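Local atomic coordinates of putative cell invasion protein with MAC/Perforin domain (Bacteroides thetaiotaomicron VPI-5482, PDB entry 3KK7), a protein that is a membrane-attack complex/perforin (MACPF) family protein that may take part in cell invasion, its precise function not being established. Residues F111-F120 with L132-I143; K125-G133 with R358-F366. One frame throughout, in Å; residues are numbered along the deposited sequence.

Interaction 1 (F111-F120 with L132-I143); sequences FDRLEKNKTF and LGPFKFGRQKTI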
loop_
_atom_site.group_PDB
_atom_site.type_symbol
_atom_site.label_atom_id
_atom_site.label_comp_id
_atom_site.label_asym_id
_atom_site.label_seq_id
_atom_site.Cartn_x
_atom_site.Cartn_y
_atom_site.Cartn_z
ATOM N N PHE A 111 15.118 -0.848 -16.753
ATOM C CA PHE A 111 13.958 -0.916 -15.889
ATOM C C PHE A 111 13.342 0.435 -15.584
ATOM O O PHE A 111 12.219 0.482 -15.133
ATOM C CB PHE A 111 14.250 -1.818 -14.688
ATOM C CG PHE A 111 14.528 -3.226 -15.119
ATOM C CD1 PHE A 111 13.485 -4.061 -15.512
ATOM C CD2 PHE A 111 15.818 -3.673 -15.290
ATOM C CE1 PHE A 111 13.748 -5.366 -15.998
ATOM C CE2 PHE A 111 16.086 -4.951 -15.785
ATOM C CZ PHE A 111 15.056 -5.792 -16.142
ATOM N N ASP A 112 14.008 1.532 -15.908
ATOM C CA ASP A 112 13.330 2.821 -15.872
ATOM C C ASP A 112 12.518 2.991 -17.131
ATOM O O ASP A 112 11.373 3.468 -17.093
ATOM C CB ASP A 112 14.312 3.969 -15.707
ATOM C CG ASP A 112 14.858 4.047 -14.311
ATOM O OD1 ASP A 112 14.205 3.532 -13.367
ATOM O OD2 ASP A 112 15.936 4.654 -14.150
ATOM N N ARG A 113 13.083 2.568 -18.252
ATOM C CA ARG A 113 12.359 2.616 -19.517
ATOM C C ARG A 113 11.112 1.718 -19.495
ATOM O O ARG A 113 10.246 1.909 -20.325
ATOM C CB ARG A 113 13.254 2.209 -20.684
ATOM C CG ARG A 113 14.542 3.047 -20.851
ATOM C CD ARG A 113 14.341 4.337 -21.555
ATOM N NE ARG A 113 13.587 4.170 -22.790
ATOM C CZ ARG A 113 13.082 5.175 -23.496
ATOM N NH1 ARG A 113 13.282 6.437 -23.104
ATOM N NH2 ARG A 113 12.392 4.924 -24.602
ATOM N N LEU A 114 11.044 0.744 -18.578
ATOM C CA LEU A 114 9.859 -0.116 -18.409
ATOM C C LEU A 114 8.557 0.701 -18.370
ATOM O O LEU A 114 7.518 0.288 -18.915
ATOM C CB LEU A 114 9.977 -0.946 -17.120
ATOM C CG LEU A 114 8.803 -1.853 -16.737
ATOM C CD1 LEU A 114 8.343 -2.817 -17.878
ATOM C CD2 LEU A 114 9.176 -2.648 -15.472
ATOM N N GLU A 115 8.652 1.872 -17.738
ATOM C CA GLU A 115 7.525 2.781 -17.592
ATOM C C GLU A 115 7.496 3.947 -18.605
ATOM O O GLU A 115 6.786 4.920 -18.417
ATOM C CB GLU A 115 7.483 3.291 -16.144
ATOM C CG GLU A 115 6.815 2.307 -15.217
ATOM C CD GLU A 115 5.337 2.139 -15.542
ATOM O OE1 GLU A 115 4.534 3.058 -15.225
ATOM O OE2 GLU A 115 4.985 1.093 -16.141
ATOM N N LYS A 116 8.216 3.824 -19.702
ATOM C CA LYS A 116 8.207 4.866 -20.731
ATOM C C LYS A 116 6.792 5.218 -21.231
ATOM O O LYS A 116 6.573 6.349 -21.625
ATOM C CB LYS A 116 9.085 4.480 -21.935
ATOM C CG LYS A 116 8.512 3.372 -22.857
ATOM C CD LYS A 116 9.514 3.006 -23.933
ATOM C CE LYS A 116 8.911 2.141 -24.999
ATOM N NZ LYS A 116 9.873 1.915 -26.137
ATOM N N ASN A 117 5.873 4.258 -21.258
ATOM C CA ASN A 117 4.469 4.504 -21.617
ATOM C C ASN A 117 3.538 4.565 -20.413
ATOM O O ASN A 117 2.328 4.507 -20.549
ATOM C CB ASN A 117 3.986 3.424 -22.591
ATOM C CG ASN A 117 4.782 3.416 -23.892
ATOM O OD1 ASN A 117 5.400 4.407 -24.257
ATOM N ND2 ASN A 117 4.757 2.289 -24.597
ATOM N N LYS A 118 4.127 4.667 -19.231
ATOM C CA LYS A 118 3.388 4.773 -17.992
ATOM C C LYS A 118 2.327 3.673 -17.823
ATOM O O LYS A 118 1.267 3.896 -17.240
ATOM C CB LYS A 118 2.757 6.170 -17.917
ATOM C CG LYS A 118 3.767 7.283 -17.792
ATOM C CD LYS A 118 3.060 8.576 -17.378
ATOM C CE LYS A 118 4.045 9.676 -16.932
ATOM N NZ LYS A 118 3.366 11.012 -17.027
ATOM N N THR A 119 2.654 2.470 -18.286
ATOM C CA THR A 119 1.699 1.362 -18.307
ATOM C C THR A 119 1.135 1.039 -16.910
ATOM O O THR A 119 -0.099 0.918 -16.739
ATOM C CB THR A 119 2.326 0.096 -18.971
ATOM O OG1 THR A 119 2.899 0.462 -20.244
ATOM C CG2 THR A 119 1.278 -1.013 -19.160
ATOM N N PHE A 120 2.036 0.894 -15.934
ATOM C CA PHE A 120 1.637 0.665 -14.528
ATOM C C PHE A 120 1.180 1.955 -13.846
ATOM O O PHE A 120 0.144 1.966 -13.181
ATOM C CB PHE A 120 2.764 0.029 -13.713
ATOM C CG PHE A 120 2.429 -0.135 -12.272
ATOM C CD1 PHE A 120 1.343 -0.878 -11.894
ATOM C CD2 PHE A 120 3.170 0.490 -11.291
ATOM C CE1 PHE A 120 1.005 -1.014 -10.554
ATOM C CE2 PHE A 120 2.825 0.364 -9.955
ATOM C CZ PHE A 120 1.745 -0.394 -9.595
ATOM N N LEU A 132 7.601 3.913 -7.926
ATOM C CA LEU A 132 7.769 2.912 -8.960
ATOM C C LEU A 132 8.848 1.866 -8.676
ATOM O O LEU A 132 8.852 0.819 -9.328
ATOM C CB LEU A 132 8.062 3.602 -10.285
ATOM C CG LEU A 132 6.890 4.366 -10.901
ATOM C CD1 LEU A 132 7.360 5.232 -12.053
ATOM C CD2 LEU A 132 5.776 3.346 -11.356
ATOM N N GLY A 133 9.743 2.132 -7.714
ATOM C CA GLY A 133 10.830 1.205 -7.367
ATOM C C GLY A 133 10.406 -0.256 -7.234
ATOM O O GLY A 133 10.958 -1.147 -7.887
ATOM N N PRO A 134 9.385 -0.519 -6.411
ATOM C CA PRO A 134 8.988 -1.934 -6.230
ATOM C C PRO A 134 8.458 -2.603 -7.496
ATOM O O PRO A 134 8.771 -3.777 -7.753
ATOM C CB PRO A 134 7.928 -1.869 -5.132
ATOM C CG PRO A 134 8.243 -0.541 -4.398
ATOM C CD PRO A 134 8.702 0.386 -5.470
ATOM N N PHE A 135 7.695 -1.864 -8.292
ATOM C CA PHE A 135 7.238 -2.397 -9.555
ATOM C C PHE A 135 8.436 -2.753 -10.435
ATOM O O PHE A 135 8.502 -3.841 -10.980
ATOM C CB PHE A 135 6.337 -1.413 -10.281
ATOM C CG PHE A 135 5.974 -1.858 -11.646
ATOM C CD1 PHE A 135 5.188 -2.984 -11.818
ATOM C CD2 PHE A 135 6.440 -1.179 -12.763
ATOM C CE1 PHE A 135 4.865 -3.437 -13.075
ATOM C CE2 PHE A 135 6.129 -1.607 -14.040
ATOM C CZ PHE A 135 5.350 -2.742 -14.208
ATOM N N LYS A 136 9.387 -1.831 -10.562
ATOM C CA LYS A 136 10.553 -2.054 -11.437
ATOM C C LYS A 136 11.423 -3.201 -10.921
ATOM O O LYS A 136 11.958 -4.001 -11.698
ATOM C CB LYS A 136 11.392 -0.782 -11.567
ATOM C CG LYS A 136 10.680 0.363 -12.212
ATOM C CD LYS A 136 11.489 1.645 -12.185
ATOM C CE LYS A 136 10.732 2.742 -12.936
ATOM N NZ LYS A 136 11.376 4.077 -12.793
ATOM N N PHE A 137 11.547 -3.267 -9.602
ATOM C CA PHE A 137 12.291 -4.339 -8.966
ATOM C C PHE A 137 11.666 -5.702 -9.269
ATOM O O PHE A 137 12.356 -6.634 -9.616
ATOM C CB PHE A 137 12.373 -4.116 -7.448
ATOM C CG PHE A 137 13.043 -5.274 -6.693
ATOM C CD1 PHE A 137 14.432 -5.355 -6.604
ATOM C CD2 PHE A 137 12.278 -6.280 -6.117
ATOM C CE1 PHE A 137 15.040 -6.402 -5.957
ATOM C CE2 PHE A 137 12.885 -7.341 -5.454
ATOM C CZ PHE A 137 14.272 -7.400 -5.375
ATOM N N GLY A 138 10.349 -5.790 -9.144
ATOM C CA GLY A 138 9.622 -7.024 -9.401
ATOM C C GLY A 138 9.732 -7.475 -10.834
ATOM O O GLY A 138 9.850 -8.664 -11.117
ATOM N N ARG A 139 9.714 -6.541 -11.766
ATOM C CA ARG A 139 9.825 -6.949 -13.148
ATOM C C ARG A 139 11.213 -7.550 -13.359
ATOM O O ARG A 139 11.315 -8.654 -13.896
ATOM C CB ARG A 139 9.511 -5.805 -14.131
ATOM C CG ARG A 139 9.820 -6.077 -15.612
ATOM C CD ARG A 139 9.115 -7.309 -16.133
ATOM N NE ARG A 139 7.647 -7.192 -16.083
ATOM C CZ ARG A 139 6.889 -6.684 -17.046
ATOM N NH1 ARG A 139 7.425 -6.169 -18.162
ATOM N NH2 ARG A 139 5.579 -6.660 -16.885
ATOM N N GLN A 140 12.256 -6.856 -12.896
ATOM C CA GLN A 140 13.616 -7.342 -13.070
ATOM C C GLN A 140 13.801 -8.701 -12.406
ATOM O O GLN A 140 14.476 -9.551 -12.931
ATOM C CB GLN A 140 14.668 -6.375 -12.498
ATOM C CG GLN A 140 16.107 -6.879 -12.748
ATOM C CD GLN A 140 17.190 -5.887 -12.397
ATOM O OE1 GLN A 140 16.949 -4.863 -11.772
ATOM N NE2 GLN A 140 18.401 -6.197 -12.793
ATOM N N LYS A 141 13.223 -8.870 -11.227
ATOM C CA LYS A 141 13.304 -10.128 -10.502
ATOM C C LYS A 141 12.696 -11.273 -11.343
ATOM O O LYS A 141 13.293 -12.342 -11.479
ATOM C CB LYS A 141 12.630 -9.966 -9.126
ATOM C CG LYS A 141 12.516 -11.246 -8.316
ATOM C CD LYS A 141 12.057 -10.972 -6.861
ATOM C CE LYS A 141 11.874 -12.268 -6.060
ATOM N NZ LYS A 141 10.750 -13.129 -6.577
ATOM N N THR A 142 11.543 -11.010 -11.948
ATOM C CA THR A 142 10.893 -11.957 -12.814
ATOM C C THR A 142 11.734 -12.247 -14.040
ATOM O O THR A 142 11.908 -13.419 -14.407
ATOM C CB THR A 142 9.487 -11.451 -13.272
ATOM O OG1 THR A 142 8.695 -11.164 -12.122
ATOM C CG2 THR A 142 8.771 -12.493 -14.134
ATOM N N ILE A 143 12.251 -11.195 -14.686
ATOM C CA ILE A 143 13.087 -11.419 -15.874
ATOM C C ILE A 143 14.228 -12.354 -15.485
ATOM O O ILE A 143 14.475 -13.351 -16.162
ATOM C CB ILE A 143 13.729 -10.150 -16.472
ATOM C CG1 ILE A 143 12.679 -9.092 -16.800
ATOM C CG2 ILE A 143 14.503 -10.505 -17.740
ATOM C CD1 ILE A 143 11.571 -9.568 -17.693
#

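Interaction 2 (K125-G133 with R358-F366); sequences KSGFSLNLG and RYNDTHMDF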
loop_
_atom_site.group_PDB
_atom_site.type_symbol
_atom_site.label_atom_id
_atom_site.label_comp_id
_atom_site.label_asym_id
_atom_site.label_seq_id
_atom_site.Cartn_x
_atom_site.Cartn_y
_atom_site.Cartn_z
ATOM N N LYS A 125 -4.468 5.256 -8.879
ATOM C CA LYS A 125 -5.279 6.443 -8.683
ATOM C C LYS A 125 -4.514 7.745 -8.942
ATOM O O LYS A 125 -3.533 8.052 -8.303
ATOM C CB LYS A 125 -5.792 6.457 -7.249
ATOM C CG LYS A 125 -6.539 7.658 -6.843
ATOM C CD LYS A 125 -6.518 7.765 -5.333
ATOM C CE LYS A 125 -7.549 8.774 -4.814
ATOM N NZ LYS A 125 -7.231 9.074 -3.397
ATOM N N SER A 126 -5.024 8.507 -9.880
ATOM C CA SER A 126 -4.504 9.795 -10.204
ATOM C C SER A 126 -4.335 10.660 -8.973
ATOM O O SER A 126 -5.252 10.798 -8.161
ATOM C CB SER A 126 -5.463 10.472 -11.169
ATOM O OG SER A 126 -5.125 11.833 -11.323
ATOM N N GLY A 127 -3.135 11.230 -8.840
ATOM C CA GLY A 127 -2.828 12.120 -7.731
ATOM C C GLY A 127 -2.086 11.491 -6.562
ATOM O O GLY A 127 -1.511 12.212 -5.752
ATOM N N PHE A 128 -2.108 10.168 -6.444
ATOM C CA PHE A 128 -1.389 9.492 -5.373
ATOM C C PHE A 128 0.114 9.511 -5.645
ATOM O O PHE A 128 0.511 9.363 -6.776
ATOM C CB PHE A 128 -1.892 8.074 -5.307
ATOM C CG PHE A 128 -1.129 7.207 -4.397
ATOM C CD1 PHE A 128 -1.331 7.287 -3.038
ATOM C CD2 PHE A 128 -0.211 6.279 -4.902
ATOM C CE1 PHE A 128 -0.630 6.460 -2.176
ATOM C CE2 PHE A 128 0.496 5.438 -4.051
ATOM C CZ PHE A 128 0.296 5.533 -2.684
ATOM N N SER A 129 0.937 9.693 -4.613
ATOM C CA SER A 129 2.407 9.656 -4.768
ATOM C C SER A 129 2.866 8.237 -4.972
ATOM O O SER A 129 3.008 7.477 -4.007
ATOM C CB SER A 129 3.152 10.189 -3.545
ATOM O OG SER A 129 2.562 11.379 -3.095
ATOM N N LEU A 130 3.143 7.897 -6.217
ATOM C CA LEU A 130 3.493 6.525 -6.545
ATOM C C LEU A 130 5.008 6.302 -6.543
ATOM O O LEU A 130 5.746 7.024 -7.181
ATOM C CB LEU A 130 2.875 6.136 -7.896
ATOM C CG LEU A 130 3.125 4.710 -8.330
ATOM C CD1 LEU A 130 2.587 3.707 -7.288
ATOM C CD2 LEU A 130 2.537 4.518 -9.693
ATOM N N ASN A 131 5.447 5.298 -5.794
ATOM C CA ASN A 131 6.813 4.831 -5.825
ATOM C C ASN A 131 6.886 3.696 -6.831
ATOM O O ASN A 131 6.322 2.644 -6.608
ATOM C CB ASN A 131 7.259 4.326 -4.452
ATOM C CG ASN A 131 8.759 3.930 -4.428
ATOM O OD1 ASN A 131 9.415 3.990 -5.455
ATOM N ND2 ASN A 131 9.279 3.517 -3.263
ATOM N N LEU A 132 7.601 3.913 -7.926
ATOM C CA LEU A 132 7.769 2.912 -8.960
ATOM C C LEU A 132 8.848 1.866 -8.676
ATOM O O LEU A 132 8.852 0.819 -9.328
ATOM C CB LEU A 132 8.062 3.602 -10.285
ATOM C CG LEU A 132 6.890 4.366 -10.901
ATOM C CD1 LEU A 132 7.360 5.232 -12.053
ATOM C CD2 LEU A 132 5.776 3.346 -11.356
ATOM N N GLY A 133 9.743 2.132 -7.714
ATOM C CA GLY A 133 10.830 1.205 -7.367
ATOM C C GLY A 133 10.406 -0.256 -7.234
ATOM O O GLY A 133 10.958 -1.147 -7.887
ATOM N N ARG A 358 1.567 6.242 7.639
ATOM C CA ARG A 358 2.581 5.190 7.678
ATOM C C ARG A 358 2.596 4.316 6.422
ATOM O O ARG A 358 3.671 3.953 5.959
ATOM C CB ARG A 358 2.435 4.329 8.936
ATOM C CG ARG A 358 3.558 3.334 9.102
ATOM C CD ARG A 358 3.718 2.809 10.508
ATOM N NE ARG A 358 4.205 3.860 11.397
ATOM C CZ ARG A 358 5.468 4.274 11.485
ATOM N NH1 ARG A 358 6.410 3.710 10.765
ATOM N NH2 ARG A 358 5.793 5.260 12.321
ATOM N N TYR A 359 1.406 3.964 5.919
ATOM C CA TYR A 359 1.251 3.292 4.656
ATOM C C TYR A 359 1.959 4.103 3.575
ATOM O O TYR A 359 2.815 3.588 2.842
ATOM C CB TYR A 359 -0.240 3.106 4.260
ATOM C CG TYR A 359 -0.394 2.788 2.771
ATOM C CD1 TYR A 359 -0.186 1.505 2.287
ATOM C CD2 TYR A 359 -0.667 3.781 1.849
ATOM C CE1 TYR A 359 -0.271 1.218 0.917
ATOM C CE2 TYR A 359 -0.767 3.503 0.502
ATOM C CZ TYR A 359 -0.555 2.218 0.036
ATOM O OH TYR A 359 -0.649 1.944 -1.336
ATOM N N ASN A 360 1.604 5.373 3.481
ATOM C CA ASN A 360 2.219 6.252 2.484
ATOM C C ASN A 360 3.727 6.392 2.637
ATOM O O ASN A 360 4.493 6.281 1.658
ATOM C CB ASN A 360 1.540 7.629 2.477
ATOM C CG ASN A 360 0.224 7.598 1.737
ATOM O OD1 ASN A 360 0.227 7.370 0.535
ATOM N ND2 ASN A 360 -0.895 7.778 2.435
ATOM N N ASP A 361 4.154 6.599 3.859
ATOM C CA ASP A 361 5.564 6.792 4.104
ATOM C C ASP A 361 6.339 5.482 3.831
ATOM O O ASP A 361 7.507 5.499 3.397
ATOM C CB ASP A 361 5.786 7.257 5.561
ATOM C CG ASP A 361 5.553 8.751 5.778
ATOM O OD1 ASP A 361 5.511 9.551 4.811
ATOM O OD2 ASP A 361 5.465 9.124 6.972
ATOM N N THR A 362 5.700 4.341 4.077
ATOM C CA THR A 362 6.401 3.075 3.936
ATOM C C THR A 362 6.488 2.775 2.453
ATOM O O THR A 362 7.536 2.375 1.952
ATOM C CB THR A 362 5.699 1.968 4.703
ATOM O OG1 THR A 362 5.621 2.318 6.094
ATOM C CG2 THR A 362 6.418 0.648 4.540
ATOM N N HIS A 363 5.394 3.019 1.738
ATOM C CA HIS A 363 5.380 2.820 0.309
ATOM C C HIS A 363 6.452 3.655 -0.352
ATOM O O HIS A 363 7.097 3.208 -1.306
ATOM C CB HIS A 363 4.034 3.230 -0.257
ATOM C CG HIS A 363 3.990 3.223 -1.746
ATOM N ND1 HIS A 363 4.187 2.075 -2.491
ATOM C CD2 HIS A 363 3.783 4.228 -2.639
ATOM C CE1 HIS A 363 4.095 2.373 -3.779
ATOM N NE2 HIS A 363 3.837 3.673 -3.895
HETATM N N MSE A 364 6.621 4.885 0.142
HETATM C CA MSE A 364 7.569 5.831 -0.466
HETATM C C MSE A 364 9.024 5.628 -0.029
HETATM O O MSE A 364 9.889 6.375 -0.467
HETATM C CB MSE A 364 7.147 7.284 -0.141
HETATM C CG MSE A 364 5.978 7.827 -0.988
HETATM SE SE MSE A 364 6.425 7.820 -2.888
HETATM C CE MSE A 364 8.031 8.992 -2.873
ATOM N N ASP A 365 9.286 4.622 0.816
ATOM C CA ASP A 365 10.619 4.367 1.418
ATOM C C ASP A 365 11.056 5.471 2.408
ATOM O O ASP A 365 12.245 5.636 2.658
ATOM C CB ASP A 365 11.726 4.109 0.365
ATOM C CG ASP A 365 11.395 2.960 -0.585
ATOM O OD1 ASP A 365 10.919 1.901 -0.139
ATOM O OD2 ASP A 365 11.608 3.116 -1.799
ATOM N N PHE A 366 10.108 6.206 2.991
ATOM C CA PHE A 366 10.445 7.190 4.036
ATOM C C PHE A 366 10.502 6.581 5.464
ATOM O O PHE A 366 11.218 7.079 6.322
ATOM C CB PHE A 366 9.492 8.393 4.035
ATOM C CG PHE A 366 9.477 9.193 2.743
ATOM C CD1 PHE A 366 8.280 9.807 2.317
ATOM C CD2 PHE A 366 10.633 9.334 1.949
ATOM C CE1 PHE A 366 8.239 10.546 1.111
ATOM C CE2 PHE A 366 10.610 10.083 0.753
ATOM C CZ PHE A 366 9.412 10.683 0.322
HETATM O O HOH W 1 2.527 7.611 -1.283
#

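Interaction 1 (F111-F120 with L132-I143)
Phe120 and Phe135 form an offset stack that joins a loop of the MACPF domain, 111-120, to the first turn of the helix beginning near Gly133. Their ring centroids lie 4.6 Å apart with planes at 20°, and the two side chains run past each other in opposite directions, which brings Phe120 CB over the centre of the Phe135 ring as a CH-pi contact. Leu114 CD2 reaches the CE2 corner of Phe135 and packs 3.4 Å from Arg139 CB. Replacing Phe135 by alanine would probably strip the Phe120 face of its stacking partner and open a gap beside Leu114. Lys136 extends past Phe111 O to a salt bridge, its NZ meeting Asp112 OD1 at 2.9 Å from above the carboxylate plane. One turn beyond Lys136, Gln140 crosses the Phe111 ring: its CB sits over the ring centre, 9° off the normal, and its extended chain lays the amide nearly parallel to the ring. Ile143 CG1 meets the ring edge. Arg139, bent at chi2 and chi3, takes its guanidinium to Glu161 and the carbonyl of Ser67. Glu115, whose OE1 binds Thr121, holds Phe120 N at 3.0 Å through the syn lone pair of OE2.

Interaction 2 (K125-G133 with R358-F366)
Asn131 lays its CB over one face of the His363 imidazole, a CH-pi contact 3.8 Å from the ring centroid. Its CG is anti to the backbone N (chi1 -175°), which carries the amide past the ring to the end of helix 353-363. There ND2 makes two hydrogen bonds, both nearly in the amide plane: one to His363 O at 2.9 Å, within the carbonyl plane, and a more bent one to Asp365 OD2 at 2.8 Å, met from above the carboxylate. The other end of the amide, OD1, accepts from Gly133 N as a capping bond, so one side chain ties the start of helix 133-146 to the Schellman motif in which Asp365 takes positive phi. The selenium of Met364, a selenomethionine, packs 3.9 Å from Asn131 CB. Ser129 O and Leu130 CD1 approach the edge of the His363 ring, and a water donates to both Ser129 O and Asn360 OD1. Farther along, Phe128 CZ lies 3.7 Å from His363 CD2 and 3.9 Å from Tyr359 CE2. Tyr359 and Phe128 also touch Pro345 of strand 343-345, Leu130 packs on Phe211 of strand 211-218, and helix 201-208 borders Tyr359, whose hydroxyl bonds to the carbonyl of Glu210.

Both interactions draw on the single connection between strand 93-108 and helix 133-146, and both belong to the MACPF domain. Their centres are about 15 Å apart, and they share Leu132 and Gly133. Leu132 turns its side chain toward the loop 111-120, whereas Gly133 N is capped by Asn131 OD1, two residues earlier, so the start of the helix is where the two contacts meet. They also touch directly, with Phe120 CE2 4.2 Å from Leu130 CD2. Interaction 1 is local, folding the loop back on the helix that follows it; interaction 2 spans 225 residues of sequence and fastens the same connection to the C-terminal end of helix 353-363.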